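Long-range contacts in structural protein VP1 (Trichodysplasia spinulosa-associated polyomavirus, PDB 4U60), which forms the pentameric jelly-roll building block of the viral capsid and binds sialylated glycolipid glycans such as the GM1 oligosaccharide, probably as receptors: residues Gly136-Glu141 against Asn198-Tyr203; Trp90-Val95 against Val233-Lys238; Ser103-Val108 against Phe123-Met128; Ala111-Tyr116 against Phe252-Asp257. All coordinates share one frame; numbering follows the deposited sequence.

Contact 1: Gly136-Glu141 against Asn198-Tyr203; sequences GGEPLE and NENTRY. With EDO (1,2-ethanediol), chain S.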
# COMPACT_ATOMS: atom_id res chain seq x y z
N GLY C 136 -23.84 -1.65 -17.33
CA GLY C 136 -25.22 -1.92 -16.94
C GLY C 136 -26.16 -2.14 -18.10
O GLY C 136 -25.79 -2.02 -19.26
N GLY C 137 -27.38 -2.48 -17.74
CA GLY C 137 -28.42 -2.76 -18.71
C GLY C 137 -29.35 -1.60 -18.96
O GLY C 137 -30.41 -1.76 -19.56
N GLU C 138 -28.96 -0.43 -18.49
CA GLU C 138 -29.74 0.80 -18.64
C GLU C 138 -28.78 1.94 -18.26
O GLU C 138 -27.71 1.66 -17.77
CB GLU C 138 -30.97 0.76 -17.73
CG GLU C 138 -30.65 0.61 -16.26
CD GLU C 138 -31.91 0.32 -15.49
OE1 GLU C 138 -32.49 1.29 -14.96
OE2 GLU C 138 -32.35 -0.85 -15.43
N PRO C 139 -29.15 3.19 -18.52
CA PRO C 139 -28.21 4.27 -18.20
C PRO C 139 -27.82 4.33 -16.73
O PRO C 139 -28.61 4.00 -15.85
CB PRO C 139 -28.98 5.52 -18.58
CG PRO C 139 -29.86 5.07 -19.71
CD PRO C 139 -30.31 3.68 -19.29
N LEU C 140 -26.57 4.71 -16.50
CA LEU C 140 -26.08 4.91 -15.15
C LEU C 140 -26.92 6.00 -14.51
O LEU C 140 -27.11 7.05 -15.09
CB LEU C 140 -24.61 5.30 -15.16
CG LEU C 140 -23.97 5.62 -13.81
CD1 LEU C 140 -23.88 4.40 -12.89
CD2 LEU C 140 -22.60 6.25 -13.99
N GLU C 141 -27.44 5.73 -13.31
CA GLU C 141 -28.28 6.66 -12.60
C GLU C 141 -27.37 7.53 -11.72
O GLU C 141 -26.50 7.02 -11.04
CB GLU C 141 -29.35 5.92 -11.81
CG GLU C 141 -30.40 5.35 -12.75
CD GLU C 141 -31.22 4.20 -12.17
OE1 GLU C 141 -30.62 3.22 -11.68
OE2 GLU C 141 -32.48 4.27 -12.30
N ASN C 198 -29.39 2.16 -9.41
CA ASN C 198 -28.36 1.36 -10.08
C ASN C 198 -28.38 -0.13 -9.72
O ASN C 198 -27.34 -0.79 -9.66
CB ASN C 198 -26.97 1.98 -9.83
CG ASN C 198 -26.78 3.25 -10.63
OD1 ASN C 198 -26.95 3.24 -11.85
ND2 ASN C 198 -26.50 4.35 -9.97
N GLU C 199 -29.57 -0.66 -9.55
CA GLU C 199 -29.76 -2.07 -9.27
C GLU C 199 -29.33 -2.94 -10.47
O GLU C 199 -28.97 -4.10 -10.29
CB GLU C 199 -31.22 -2.33 -8.91
CG GLU C 199 -31.68 -1.57 -7.66
CD GLU C 199 -32.26 -0.15 -7.88
OE1 GLU C 199 -32.14 0.45 -8.98
OE2 GLU C 199 -32.87 0.36 -6.88
N ASN C 200 -29.34 -2.36 -11.66
CA ASN C 200 -29.05 -3.04 -12.89
C ASN C 200 -27.76 -2.56 -13.56
O ASN C 200 -27.58 -2.74 -14.75
CB ASN C 200 -30.27 -2.85 -13.81
CG ASN C 200 -30.31 -3.84 -14.95
OD1 ASN C 200 -29.93 -5.00 -14.80
ND2 ASN C 200 -30.83 -3.39 -16.10
N THR C 201 -26.86 -1.97 -12.78
CA THR C 201 -25.53 -1.53 -13.21
C THR C 201 -24.52 -1.90 -12.14
O THR C 201 -24.83 -1.87 -10.96
CB THR C 201 -25.50 -0.01 -13.47
OG1 THR C 201 -26.34 0.27 -14.61
CG2 THR C 201 -24.08 0.54 -13.67
N ARG C 202 -23.31 -2.24 -12.54
CA ARG C 202 -22.21 -2.37 -11.58
C ARG C 202 -21.26 -1.23 -11.85
O ARG C 202 -20.90 -0.98 -12.99
CB ARG C 202 -21.49 -3.69 -11.77
CG ARG C 202 -22.39 -4.90 -11.84
CD ARG C 202 -23.25 -5.08 -10.59
NE ARG C 202 -24.02 -6.30 -10.76
CZ ARG C 202 -25.33 -6.37 -10.96
NH1 ARG C 202 -26.14 -5.30 -10.88
NH2 ARG C 202 -25.85 -7.55 -11.19
N TYR C 203 -20.82 -0.54 -10.80
CA TYR C 203 -19.82 0.52 -10.97
C TYR C 203 -18.70 0.40 -9.94
O TYR C 203 -18.90 -0.14 -8.85
CB TYR C 203 -20.44 1.94 -10.94
CG TYR C 203 -21.19 2.29 -9.68
CD1 TYR C 203 -20.53 2.76 -8.54
CD2 TYR C 203 -22.58 2.19 -9.63
CE1 TYR C 203 -21.23 3.09 -7.39
CE2 TYR C 203 -23.29 2.51 -8.49
CZ TYR C 203 -22.62 2.95 -7.38
OH TYR C 203 -23.32 3.27 -6.24
C1 EDO S . -29.13 -7.04 -12.17
O1 EDO S . -28.63 -7.51 -10.91
C2 EDO S . -30.47 -7.70 -12.51
O2 EDO S . -31.40 -6.73 -13.03
O HOH W 1 -25.18 1.77 -16.65
O HOH W 2 -28.27 2.00 -13.93
O HOH W 3 -30.17 0.30 -12.71
O HOH W 4 -33.75 2.55 -10.71
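Gly136 and Thr201 face each other as an antiparallel, non-hydrogen-bonded pair, the last rung between strands 129-136 and 201-208 of the VP1 jelly roll. Glycine suits the place because a CB on Gly136 would run into Thr201 OG1; without one, the backbones close to 3.8 Å between Gly136 CA and Thr201 CA. Just beyond, Gly137 N donates to Asn200 O.

The other strand is entered by a type I turn from Asn198 to Thr201, and the Asn198 side chain clasps the segment opposite. Its CB lies at the edge of the Tyr203 ring. CG swings beside the backbone N (chi1 -73°), and the amide beyond it works like a piece of backbone. OD1 accepts Glu141 N at 2.9 Å, nearly straight at 172°, and also packs on Leu140 CD1. ND2 returns a bond to Glu141 O at 2.9 Å, with that oxygen close to the amide plane, and has a second acceptor in Asp194 O. Asparagine suits the site twice over, for it also tolerates the positive phi of the turn's first residue. Glu141 answers with OE1, which takes Asn198 N at 2.8 Å from well out of the carboxylate plane.

At the far end, Glu138 OE2 receives Asn200 ND2 on its anti lone pair and forms a salt bridge with Lys238, while Asn200 OD1 accepts Leu236 N. The second subunit is reached by Tyr203, whose OH bonds Glu98 of that subunit. A water 2.8 Å from Thr201 OG1 donates a hydrogen bond to Glu138 O, also at 2.8 Å.

Contact 2: Trp90-Val95 against Val233-Lys238; sequences WEAVSV and VGPLCK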
# COMPACT_ATOMS: atom_id res chain seq x y z
N TRP C 90 -30.28 -10.16 -22.84
CA TRP C 90 -28.83 -10.33 -22.69
C TRP C 90 -28.47 -9.97 -21.27
O TRP C 90 -28.88 -8.94 -20.75
CB TRP C 90 -28.05 -9.45 -23.66
CG TRP C 90 -28.15 -9.90 -25.07
CD1 TRP C 90 -28.83 -9.30 -26.09
CD2 TRP C 90 -27.56 -11.08 -25.63
NE1 TRP C 90 -28.69 -10.03 -27.26
CE2 TRP C 90 -27.91 -11.13 -26.99
CE3 TRP C 90 -26.75 -12.10 -25.10
CZ2 TRP C 90 -27.49 -12.16 -27.84
CZ3 TRP C 90 -26.33 -13.11 -25.95
CH2 TRP C 90 -26.70 -13.14 -27.30
N GLU C 91 -27.70 -10.86 -20.63
CA GLU C 91 -27.23 -10.65 -19.27
C GLU C 91 -25.71 -10.49 -19.33
O GLU C 91 -25.03 -11.35 -19.86
CB GLU C 91 -27.57 -11.89 -18.46
CG GLU C 91 -27.12 -11.88 -17.01
CD GLU C 91 -27.38 -13.20 -16.32
OE1 GLU C 91 -27.88 -14.14 -16.98
OE2 GLU C 91 -27.10 -13.29 -15.10
N ALA C 92 -25.20 -9.37 -18.81
CA ALA C 92 -23.76 -9.12 -18.79
C ALA C 92 -23.14 -9.93 -17.64
O ALA C 92 -23.49 -9.75 -16.50
CB ALA C 92 -23.49 -7.64 -18.60
N VAL C 93 -22.23 -10.83 -17.99
CA VAL C 93 -21.67 -11.80 -17.04
C VAL C 93 -20.35 -11.30 -16.45
O VAL C 93 -20.10 -11.46 -15.27
CB VAL C 93 -21.39 -13.13 -17.75
CG1 VAL C 93 -20.74 -14.13 -16.80
CG2 VAL C 93 -22.66 -13.71 -18.35
N SER C 94 -19.52 -10.70 -17.29
CA SER C 94 -18.18 -10.29 -16.89
C SER C 94 -17.63 -9.27 -17.85
O SER C 94 -18.08 -9.16 -19.00
CB SER C 94 -17.24 -11.51 -16.85
OG SER C 94 -17.12 -12.14 -18.12
N VAL C 95 -16.60 -8.54 -17.39
CA VAL C 95 -15.91 -7.57 -18.23
C VAL C 95 -14.42 -7.65 -17.97
O VAL C 95 -13.99 -7.79 -16.82
CB VAL C 95 -16.43 -6.13 -18.01
CG1 VAL C 95 -16.30 -5.70 -16.54
CG2 VAL C 95 -15.72 -5.15 -18.93
N VAL C 233 -26.88 -13.06 -10.74
CA VAL C 233 -27.53 -12.38 -11.87
C VAL C 233 -26.73 -11.14 -12.26
O VAL C 233 -26.44 -10.32 -11.41
CB VAL C 233 -28.97 -11.96 -11.52
CG1 VAL C 233 -29.66 -11.38 -12.75
CG2 VAL C 233 -29.76 -13.15 -10.99
N GLY C 234 -26.41 -11.03 -13.55
CA GLY C 234 -25.71 -9.88 -14.09
C GLY C 234 -26.69 -8.80 -14.53
O GLY C 234 -27.91 -9.04 -14.56
N PRO C 235 -26.19 -7.62 -14.92
CA PRO C 235 -27.06 -6.61 -15.52
C PRO C 235 -27.86 -7.18 -16.70
O PRO C 235 -27.30 -7.90 -17.53
CB PRO C 235 -26.08 -5.54 -15.98
CG PRO C 235 -24.91 -5.67 -15.05
CD PRO C 235 -24.78 -7.16 -14.86
N LEU C 236 -29.15 -6.86 -16.76
CA LEU C 236 -30.06 -7.34 -17.82
C LEU C 236 -30.34 -6.18 -18.76
O LEU C 236 -30.72 -5.10 -18.34
CB LEU C 236 -31.33 -7.91 -17.21
CG LEU C 236 -31.11 -9.10 -16.27
CD1 LEU C 236 -32.40 -9.45 -15.55
CD2 LEU C 236 -30.59 -10.32 -17.01
N CYS C 237 -30.03 -6.40 -20.04
CA CYS C 237 -29.98 -5.33 -21.01
C CYS C 237 -31.34 -4.98 -21.60
O CYS C 237 -31.82 -5.61 -22.56
CB CYS C 237 -28.98 -5.69 -22.11
SG CYS C 237 -27.29 -5.75 -21.44
N LYS C 238 -31.95 -3.96 -21.00
CA LYS C 238 -33.29 -3.53 -21.36
C LYS C 238 -33.30 -2.96 -22.77
O LYS C 238 -32.41 -2.17 -23.14
CB LYS C 238 -33.78 -2.50 -20.35
CG LYS C 238 -34.01 -3.10 -18.97
CD LYS C 238 -34.38 -2.03 -17.95
CE LYS C 238 -34.66 -2.66 -16.58
NZ LYS C 238 -35.03 -1.65 -15.55
O HOH W 5 -31.22 -7.76 -24.06
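Glu91 and Leu236 lie opposite each other, CA atoms 4.6 Å apart, in a single bridge between strand 86-99 and the irregular segment 233-238. Two backbone bonds flank the pair: Cys237 N to Trp90 O at 2.9 Å, and Ala92 N to Pro235 O, also at 2.9 Å. Weaker CA-H...O contacts fill the gaps, one of them from Gly234 CA to Ala92 O at 3.3 Å. That oxygen is buried without a hydrogen-bond donor, and a CB on Gly234 would run into it.

Glu91 carries the side-chain contact. CG stands anti to the backbone N (chi1 178°), and the extended chain runs beside Leu236 in the same direction, with CB 3.7 Å from Leu236 CD2. Its aliphatic half therefore serves as apolar surface, while OE2 accepts Gly234 N through the anti lone pair at 2.8 Å and 172°. OE1 makes salt bridges to Arg274 and Arg276, which probably hold the buried carboxylate ionised.

Those arginines belong to strand 260-279, beside strand 86-99 in the jelly-roll sheet; in a classic beta bulge Val93 and Ser94 both face Leu272, one extra residue within the continuing pairing. Small Ala92 gives its CB to the ring of Pro235, 4.0 Å from CD. The CB atoms of Trp90 and Cys237 meet at 4.2 Å, and the indole NE1 bonds Pro76 O, outside this contact. A water accepts from Trp90 N and lies close to Cys237 O.

Contact 3: Ser103-Val108 against Phe123-Met128; sequences SSLVNV and FPVEGM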
# COMPACT_ATOMS: atom_id res chain seq x y z
N SER C 103 1.72 3.87 -20.88
CA SER C 103 3.12 4.14 -21.21
C SER C 103 3.37 5.53 -21.78
O SER C 103 4.52 6.00 -21.74
CB SER C 103 3.66 3.06 -22.15
OG SER C 103 3.07 3.16 -23.42
N SER C 104 2.33 6.19 -22.30
CA SER C 104 2.47 7.57 -22.77
C SER C 104 2.88 8.56 -21.67
O SER C 104 3.35 9.68 -21.97
CB SER C 104 1.19 8.10 -23.44
OG SER C 104 0.15 8.26 -22.49
N LEU C 105 2.72 8.15 -20.42
CA LEU C 105 3.11 8.98 -19.30
C LEU C 105 4.60 8.91 -19.03
O LEU C 105 5.12 9.66 -18.21
CB LEU C 105 2.28 8.59 -18.07
CG LEU C 105 0.75 8.71 -18.24
CD1 LEU C 105 0.11 8.21 -16.95
CD2 LEU C 105 0.35 10.15 -18.54
N VAL C 106 5.32 8.02 -19.74
CA VAL C 106 6.77 7.96 -19.68
C VAL C 106 7.29 8.99 -20.69
O VAL C 106 7.78 8.65 -21.78
CB VAL C 106 7.28 6.53 -20.01
CG1 VAL C 106 8.81 6.47 -19.95
CG2 VAL C 106 6.66 5.49 -19.09
N ASN C 107 7.14 10.25 -20.35
CA ASN C 107 7.49 11.33 -21.27
C ASN C 107 7.77 12.57 -20.45
O ASN C 107 6.87 13.09 -19.80
CB ASN C 107 6.37 11.56 -22.27
CG ASN C 107 6.74 12.59 -23.33
OD1 ASN C 107 7.62 13.43 -23.13
ND2 ASN C 107 6.06 12.53 -24.47
N VAL C 108 9.03 13.01 -20.46
CA VAL C 108 9.47 14.15 -19.68
C VAL C 108 10.23 15.16 -20.54
O VAL C 108 11.01 15.95 -20.02
CB VAL C 108 10.31 13.71 -18.46
CG1 VAL C 108 9.45 12.97 -17.46
CG2 VAL C 108 11.48 12.85 -18.87
N PHE C 123 8.34 18.14 -16.02
CA PHE C 123 7.43 17.49 -15.07
C PHE C 123 6.59 16.49 -15.84
O PHE C 123 5.98 16.84 -16.85
CB PHE C 123 6.48 18.50 -14.46
CG PHE C 123 7.09 19.44 -13.46
CD1 PHE C 123 8.45 19.49 -13.17
CD2 PHE C 123 6.25 20.33 -12.82
CE1 PHE C 123 8.94 20.42 -12.25
CE2 PHE C 123 6.73 21.24 -11.91
CZ PHE C 123 8.07 21.29 -11.62
N PRO C 124 6.51 15.25 -15.37
CA PRO C 124 5.57 14.32 -15.99
C PRO C 124 4.13 14.69 -15.62
O PRO C 124 3.89 15.52 -14.70
CB PRO C 124 5.98 12.98 -15.41
CG PRO C 124 6.45 13.33 -14.06
CD PRO C 124 7.17 14.65 -14.20
N VAL C 125 3.19 14.11 -16.34
CA VAL C 125 1.79 14.29 -15.99
C VAL C 125 1.60 13.66 -14.61
O VAL C 125 1.97 12.50 -14.40
CB VAL C 125 0.86 13.62 -17.01
CG1 VAL C 125 -0.56 13.51 -16.48
CG2 VAL C 125 0.89 14.38 -18.32
N GLU C 126 1.08 14.42 -13.67
CA GLU C 126 1.08 14.01 -12.27
C GLU C 126 -0.02 14.74 -11.50
O GLU C 126 -0.55 15.76 -11.96
CB GLU C 126 2.47 14.23 -11.65
CG GLU C 126 2.87 15.70 -11.59
CD GLU C 126 4.28 15.95 -11.13
OE1 GLU C 126 5.05 14.99 -10.92
OE2 GLU C 126 4.62 17.13 -10.92
N GLY C 127 -0.34 14.22 -10.32
CA GLY C 127 -1.39 14.76 -9.48
C GLY C 127 -2.62 13.88 -9.45
O GLY C 127 -2.58 12.66 -9.57
N MET C 128 -3.75 14.55 -9.30
CA MET C 128 -5.02 13.88 -9.09
C MET C 128 -5.30 12.76 -10.09
O MET C 128 -5.18 12.96 -11.31
CB MET C 128 -6.12 14.94 -9.24
CG MET C 128 -7.48 14.40 -8.95
SD MET C 128 -8.77 15.49 -9.59
CE MET C 128 -8.44 16.97 -8.68
O HOH W 6 4.24 12.33 -18.68
O HOH W 7 5.47 15.61 -19.14
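Leu105 and Val125 have their CA atoms 6.4 Å apart and Val108 and Pro124 theirs 5.4 Å apart, and no direct hydrogen bond joins the two segments. A water bridges them instead. It donates to Leu105 O at 2.9 Å and to Asn107 O at 3.0 Å, and accepts Val125 N at 3.1 Å, so both of its protons and the amide of the opposite segment are used. A second water lies between Asn107 O and Phe123 O. The inverse gamma turn centred on Val106 lies between the carbonyls of Leu105 and Asn107.

Two apolar pairs carry the side-chain packing. Leu105 puts CG beside its backbone N (chi1 -58°), and its CD2 branch crosses Val125 obliquely, 3.8 Å from CB and a little farther from CG1. A long branched residue can reach over to a short beta-branched one, whose CB is turned toward this segment. Val108 instead lies alongside Pro124, both pointing the same way, with CG1 4.0 Å from the proline CB. Proline has no N-H to be satisfied in this buried loop, and its ring offers a compact apolar flank.

Val250 on strand 241-254 backs Leu105, and Tyr207 of the third subunit reaches Leu105 O through a weak hydrogen bond. The two segments form the neck of the long loop between strands 86-99 and 129-136 of the polyomavirus VP1 jelly roll, whose intervening residues include His109, Arg114, Asp118 and Lys119 of a glycan site.

Contact 4: Ala111-Tyr116 against Phe252-Asp257; sequences ATKRMY and FLVGKD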
# COMPACT_ATOMS: atom_id res chain seq x y z
N ALA C 111 6.85 20.26 -23.58
CA ALA C 111 7.00 21.66 -23.18
C ALA C 111 6.27 21.94 -21.88
O ALA C 111 5.09 22.30 -21.87
CB ALA C 111 6.51 22.59 -24.27
N THR C 112 7.00 21.76 -20.80
CA THR C 112 6.45 21.78 -19.45
C THR C 112 7.41 22.53 -18.54
O THR C 112 8.56 22.81 -18.91
CB THR C 112 6.32 20.35 -18.91
OG1 THR C 112 7.58 19.68 -19.01
CG2 THR C 112 5.27 19.57 -19.68
N LYS C 113 6.94 22.85 -17.35
CA LYS C 113 7.83 23.26 -16.28
C LYS C 113 8.83 22.12 -16.05
O LYS C 113 8.53 20.96 -16.34
CB LYS C 113 7.02 23.53 -15.02
CG LYS C 113 7.80 24.09 -13.85
CD LYS C 113 6.86 24.62 -12.77
CE LYS C 113 6.38 26.00 -13.07
NZ LYS C 113 7.51 26.96 -12.99
N ARG C 114 10.02 22.46 -15.56
CA ARG C 114 11.05 21.44 -15.40
C ARG C 114 11.74 21.52 -14.04
O ARG C 114 11.67 22.53 -13.34
CB ARG C 114 12.04 21.48 -16.58
CG ARG C 114 12.88 22.70 -16.70
CD ARG C 114 13.65 22.73 -18.04
NE ARG C 114 14.55 21.59 -18.21
CZ ARG C 114 15.38 21.40 -19.24
NH1 ARG C 114 16.14 20.32 -19.28
NH2 ARG C 114 15.46 22.30 -20.23
N MET C 115 12.36 20.40 -13.67
CA MET C 115 13.06 20.27 -12.40
C MET C 115 14.43 20.96 -12.38
O MET C 115 15.02 21.23 -13.42
CB MET C 115 13.26 18.79 -12.08
CG MET C 115 11.99 18.00 -11.89
SD MET C 115 12.27 16.36 -11.17
CE MET C 115 12.62 16.74 -9.45
N TYR C 116 14.93 21.22 -11.17
CA TYR C 116 16.32 21.63 -10.91
C TYR C 116 16.84 22.78 -11.75
O TYR C 116 17.75 22.64 -12.54
CB TYR C 116 17.29 20.43 -11.00
CG TYR C 116 16.89 19.28 -10.08
CD1 TYR C 116 16.77 19.49 -8.71
CD2 TYR C 116 16.61 18.03 -10.58
CE1 TYR C 116 16.39 18.46 -7.87
CE2 TYR C 116 16.24 16.99 -9.74
CZ TYR C 116 16.10 17.21 -8.39
OH TYR C 116 15.71 16.18 -7.55
N PHE C 252 -2.28 16.07 -14.18
CA PHE C 252 -2.19 17.37 -14.88
C PHE C 252 -0.88 17.49 -15.62
O PHE C 252 0.19 17.10 -15.13
CB PHE C 252 -2.30 18.52 -13.88
CG PHE C 252 -3.64 18.59 -13.21
CD1 PHE C 252 -4.71 19.19 -13.84
CD2 PHE C 252 -3.85 18.03 -11.96
CE1 PHE C 252 -5.96 19.25 -13.24
CE2 PHE C 252 -5.10 18.07 -11.36
CZ PHE C 252 -6.15 18.69 -12.01
N LEU C 253 -0.95 18.10 -16.80
CA LEU C 253 0.20 18.57 -17.53
C LEU C 253 0.50 20.00 -17.08
O LEU C 253 -0.40 20.83 -17.06
CB LEU C 253 -0.08 18.57 -19.02
CG LEU C 253 1.08 18.97 -19.92
CD1 LEU C 253 2.07 17.83 -20.05
CD2 LEU C 253 0.57 19.39 -21.28
N VAL C 254 1.72 20.24 -16.66
CA VAL C 254 2.12 21.55 -16.14
C VAL C 254 2.93 22.29 -17.18
O VAL C 254 4.09 21.98 -17.43
CB VAL C 254 2.95 21.41 -14.83
CG1 VAL C 254 3.30 22.78 -14.26
CG2 VAL C 254 2.22 20.52 -13.81
N GLY C 255 2.32 23.31 -17.77
CA GLY C 255 2.99 24.11 -18.76
C GLY C 255 4.11 24.95 -18.21
O GLY C 255 4.26 25.13 -17.01
N LYS C 256 4.90 25.49 -19.13
CA LYS C 256 6.07 26.28 -18.81
C LYS C 256 5.83 27.35 -17.76
O LYS C 256 6.63 27.53 -16.85
CB LYS C 256 6.57 26.97 -20.07
CG LYS C 256 7.05 26.02 -21.15
CD LYS C 256 8.55 25.96 -21.15
CE LYS C 256 9.04 24.90 -22.12
NZ LYS C 256 10.50 24.75 -21.89
N ASP C 257 4.71 28.04 -17.89
CA ASP C 257 4.40 29.14 -16.98
C ASP C 257 3.60 28.72 -15.75
O ASP C 257 3.23 29.56 -14.95
CB ASP C 257 3.64 30.24 -17.73
CG ASP C 257 4.42 30.79 -18.90
OD1 ASP C 257 5.66 30.93 -18.79
OD2 ASP C 257 3.79 31.08 -19.94
O HOH W 8 4.16 24.88 -21.98
O HOH W 9 10.85 24.31 -19.05
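The flat group at the centre of this contact is the peptide carbonyl of Val254, met by Lys113 and Thr112; no aromatic ring takes part across it. Lys113 N donates to Val254 O at 3.0 Å, from a position tilted 31° out of the carbonyl plane. Thr112 crowds the same oxygen, its CB only 3.1 Å away, a tight fit. The Thr112 and Leu253 side chains cross at about a right angle, CG2 3.7 Å from CD1, and Lys113 lays its CB 3.9 Å from Val254 CG1. A short beta-branched residue thus packs closely beside the strand end, while the lysine uses its aliphatic base.

Lys256 brings its methylene carbons to the 111-113 backbone. Its chain bends at chi2 (-101°), and the carbons pass Thr112 O and the small Ala111, with CE 4.0 Å from Ala111 CB. Water completes both ends: one molecule donates to Thr112 O and accepts from Lys256 NZ at 2.9 Å, another links Ala111 O with Lys256 N. NZ also has a weak bond to Ala52 O; Ala52, a residue that lines a glycan pocket, belongs here to the third subunit.

Arg114, which touches the bound galactose, is fixed through NH1 to Gly120 O. Residues 111-113 run at 83° to residues 253-256, where strand 241-254 ends, just before the turn into strand 260-279, and Tyr116 of the second subunit packs against Lys113 and Val254.

In the fold
From the N terminus, the chain first opens contact 2 at 90-95, on strand 86-99. It then enters the long loop before strand 129-136, where contact 3 closes first, joining 103-108 to 123-128 within the span of contact 2. Segment 111-116 lies within that loop but waits for 252-257, so contact 4 crosses contact 3. After strand 129-136, contact 1 opens at 136-141 and closes at 198-203, wholly within the spans of contacts 2 and 4. Contact 2 closes at 233-238 and contact 4 last, these two also crossing. Contacts 1 and 2 touch at one end of the jelly roll; contacts 3 and 4 touch at the other, their centres about 11 Å apart, beside a glycan site.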